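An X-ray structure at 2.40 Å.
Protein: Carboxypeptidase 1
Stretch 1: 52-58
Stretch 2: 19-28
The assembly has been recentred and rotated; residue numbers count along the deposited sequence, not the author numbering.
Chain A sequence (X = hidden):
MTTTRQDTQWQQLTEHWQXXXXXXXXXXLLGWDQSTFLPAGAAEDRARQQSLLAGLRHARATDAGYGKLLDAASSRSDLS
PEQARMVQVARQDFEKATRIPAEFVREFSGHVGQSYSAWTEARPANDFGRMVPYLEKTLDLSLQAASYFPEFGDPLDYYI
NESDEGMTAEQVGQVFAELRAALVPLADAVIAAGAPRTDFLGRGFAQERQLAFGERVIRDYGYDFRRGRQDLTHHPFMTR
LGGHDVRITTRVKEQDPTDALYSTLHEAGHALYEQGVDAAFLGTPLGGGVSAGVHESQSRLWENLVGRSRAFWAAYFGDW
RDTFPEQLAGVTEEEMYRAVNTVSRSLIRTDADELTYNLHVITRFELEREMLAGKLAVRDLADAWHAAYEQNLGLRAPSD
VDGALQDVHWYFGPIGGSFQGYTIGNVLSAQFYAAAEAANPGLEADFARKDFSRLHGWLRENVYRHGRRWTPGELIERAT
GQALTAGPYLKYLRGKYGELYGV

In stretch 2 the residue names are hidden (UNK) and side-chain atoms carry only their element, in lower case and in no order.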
# COMPACT_ATOMS: atom_id res chain seq x y z
N LEU A 52 -13.67 -9.41 -4.49
CA LEU A 52 -14.66 -8.40 -4.85
C LEU A 52 -14.19 -7.59 -6.05
O LEU A 52 -14.95 -7.37 -7.00
CB LEU A 52 -14.95 -7.51 -3.64
CG LEU A 52 -15.89 -6.32 -3.85
CD1 LEU A 52 -17.29 -6.79 -4.19
CD2 LEU A 52 -15.91 -5.41 -2.62
N LEU A 53 -12.93 -7.15 -6.04
CA LEU A 53 -12.45 -6.33 -7.15
C LEU A 53 -12.29 -7.15 -8.42
O LEU A 53 -12.58 -6.66 -9.52
CB LEU A 53 -11.13 -5.66 -6.78
CG LEU A 53 -11.20 -4.21 -6.32
CD1 LEU A 53 -9.82 -3.58 -6.43
CD2 LEU A 53 -12.25 -3.41 -7.11
N ALA A 54 -11.85 -8.40 -8.30
CA ALA A 54 -11.77 -9.25 -9.48
C ALA A 54 -13.13 -9.38 -10.16
O ALA A 54 -13.23 -9.31 -11.39
CB ALA A 54 -11.22 -10.63 -9.10
N GLY A 55 -14.19 -9.52 -9.36
CA GLY A 55 -15.53 -9.63 -9.93
C GLY A 55 -15.96 -8.37 -10.65
O GLY A 55 -16.51 -8.43 -11.76
N LEU A 56 -15.73 -7.20 -10.05
CA LEU A 56 -16.13 -5.95 -10.69
C LEU A 56 -15.35 -5.74 -11.99
O LEU A 56 -15.93 -5.39 -13.02
CB LEU A 56 -15.92 -4.77 -9.74
CG LEU A 56 -16.87 -4.72 -8.54
CD1 LEU A 56 -16.43 -3.67 -7.54
CD2 LEU A 56 -18.29 -4.46 -9.01
N ARG A 57 -14.03 -5.93 -11.94
CA ARG A 57 -13.22 -5.73 -13.14
C ARG A 57 -13.62 -6.69 -14.24
O ARG A 57 -13.72 -6.30 -15.41
CB ARG A 57 -11.74 -5.87 -12.79
CG ARG A 57 -10.83 -5.90 -13.98
CD ARG A 57 -10.50 -7.33 -14.35
NE ARG A 57 -9.83 -8.05 -13.27
CZ ARG A 57 -9.87 -9.37 -13.10
NH1 ARG A 57 -10.56 -10.13 -13.94
NH2 ARG A 57 -9.23 -9.93 -12.07
N HIS A 58 -13.88 -7.95 -13.89
CA HIS A 58 -14.29 -8.92 -14.91
C HIS A 58 -15.58 -8.49 -15.58
O HIS A 58 -15.71 -8.59 -16.81
CB HIS A 58 -14.45 -10.30 -14.27
CG HIS A 58 -14.89 -11.36 -15.23
ND1 HIS A 58 -14.01 -12.01 -16.07
CD2 HIS A 58 -16.11 -11.86 -15.51
CE1 HIS A 58 -14.67 -12.89 -16.80
NE2 HIS A 58 -15.95 -12.82 -16.48
N UNK A 19 -10.90 3.04 -17.21
CA UNK A 19 -11.52 2.39 -16.06
C UNK A 19 -10.98 0.98 -15.89
O UNK A 19 -10.76 0.52 -14.76
c UNK A 19 -13.04 2.40 -16.20
o UNK A 19 -15.80 2.98 -15.77
c UNK A 19 -13.81 1.93 -14.96
o UNK A 19 -16.05 1.21 -14.51
c UNK A 19 -15.32 2.05 -15.09
N UNK A 20 -10.75 0.27 -17.01
CA UNK A 20 -10.14 -1.05 -16.93
C UNK A 20 -8.72 -0.96 -16.37
O UNK A 20 -8.33 -1.78 -15.53
c UNK A 20 -10.13 -1.73 -18.30
c UNK A 20 -11.43 -2.74 -20.22
c UNK A 20 -12.23 -3.05 -17.86
c UNK A 20 -11.52 -2.11 -18.83
N UNK A 21 -7.94 0.01 -16.84
CA UNK A 21 -6.59 0.19 -16.31
C UNK A 21 -6.63 0.54 -14.82
O UNK A 21 -5.79 0.06 -14.04
c UNK A 21 -5.86 1.26 -17.10
N UNK A 22 -7.59 1.37 -14.41
CA UNK A 22 -7.66 1.78 -13.01
C UNK A 22 -8.02 0.61 -12.10
O UNK A 22 -7.42 0.44 -11.03
c UNK A 22 -8.13 4.23 -13.52
c UNK A 22 -8.63 2.95 -12.85
o UNK A 22 -8.93 5.17 -13.71
o UNK A 22 -6.92 4.30 -13.83
N UNK A 23 -9.00 -0.21 -12.49
CA UNK A 23 -9.22 -1.44 -11.75
C UNK A 23 -7.93 -2.24 -11.65
O UNK A 23 -7.58 -2.74 -10.57
c UNK A 23 -12.17 -2.35 -10.74
c UNK A 23 -10.30 -2.30 -12.42
c UNK A 23 -13.87 -1.01 -12.45
c UNK A 23 -13.46 -2.06 -10.33
c UNK A 23 -12.57 -1.31 -12.84
c UNK A 23 -14.32 -1.39 -11.19
c UNK A 23 -11.70 -1.96 -11.99
N UNK A 24 -7.19 -2.33 -12.75
CA UNK A 24 -5.95 -3.08 -12.74
C UNK A 24 -4.93 -2.53 -11.76
O UNK A 24 -4.26 -3.29 -11.06
N UNK A 25 -4.79 -1.21 -11.70
CA UNK A 25 -3.89 -0.62 -10.73
C UNK A 25 -4.32 -0.90 -9.30
O UNK A 25 -3.49 -1.21 -8.44
N UNK A 26 -5.63 -0.82 -9.03
CA UNK A 26 -6.13 -1.06 -7.68
C UNK A 26 -5.96 -2.53 -7.30
O UNK A 26 -5.52 -2.84 -6.18
c UNK A 26 -7.71 0.89 -7.81
c UNK A 26 -8.12 -0.97 -6.18
c UNK A 26 -9.13 1.38 -7.81
c UNK A 26 -7.59 -0.61 -7.55
N UNK A 27 -6.30 -3.45 -8.20
CA UNK A 27 -6.05 -4.86 -7.93
C UNK A 27 -4.57 -5.08 -7.63
O UNK A 27 -4.22 -5.86 -6.74
c UNK A 27 -8.00 -5.75 -9.32
c UNK A 27 -8.43 -6.75 -10.39
c UNK A 27 -6.50 -5.71 -9.12
o UNK A 27 -8.52 -7.96 -10.09
o UNK A 27 -8.67 -6.31 -11.54
N UNK A 28 -3.70 -4.40 -8.37
CA UNK A 28 -2.26 -4.54 -8.15
C UNK A 28 -1.86 -4.00 -6.79
O UNK A 28 -1.00 -4.57 -6.11
c UNK A 28 -1.49 -3.83 -9.27

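Stretch 2 is helical throughout and runs nearly antiparallel to the helix of residues 52-58, at 166°, with the axes 10.0 Å apart at closest approach. Position 19 carries three carbons in an unbranched run, the third bearing two oxygens; this is a glutamate, Glu-19, and its side chain does not touch stretch 1. Position 20 has four carbons forked at the second, the pattern of leucine. Leu-20 points sideways, but its end comes nearer, with CD2 4.3 Å from Arg-57 O. A single carbon at position 21, out of reach of stretch 1, marks Ala-21. Position 22 has two carbons, the second carrying two oxygens: Asp-22, which is also out of reach, its carboxylate oxygens hydrogen-bonded elsewhere in the structure.

At position 23 one carbon leads into a ring of six carbons with no further atom, so the residue is phenylalanine. Phe-23 points toward stretch 1, where its CE1 lies 3.7 Å from both Leu-53 CD2 and Leu-56 CB. The Leu-53 methyl meets the ring edge, while the backbone N of Arg-57 lies over one face. Positions 24 and 25 have no side-chain atoms and are Gly-24 and Gly-25; neither touches stretch 1.

Position 26 holds four carbons forked at the first, one arm two carbons long, which identifies isoleucine. The short arm of Ile-26 makes the contact, its CG2 sitting a tight 3.1 Å from Leu-53 CD1. Position 27 has three carbons in line, the last with two oxygens that face the guanidinium of Arg-57: Glu-27. Position 28, with one carbon far from stretch 1, is Ala-28.

The contact joins an apolar patch to a charged pair. Leu-53, with its CA-to-CB bond directed toward stretch 2, reaches Phe-23 and Ile-26 and also packs its CB 4.0 Å from Glu-27 CG, so the aliphatic part of the glutamate extends the apolar surface. Beyond it, the carboxylate and guanidinium form a two-pronged salt bridge: Arg-57 NE donates to Glu-27 OE2 at 2.7 Å, and Arg-57 NH2 donates to Glu-27 OE1 at 2.9 Å. The NE bond is nearly straight at 168°, the NH2 bond more bent at 154°; the approach of OE2 at the guanidinium edge, near its plane, suits the first. The Arg-57 stem contributes as well, its CB lying 3.9 Å from Phe-23 CB. Together these contacts bury 395 Å², summed over both stretches.

Stretch 2 (19-28) ELADFGGIEA
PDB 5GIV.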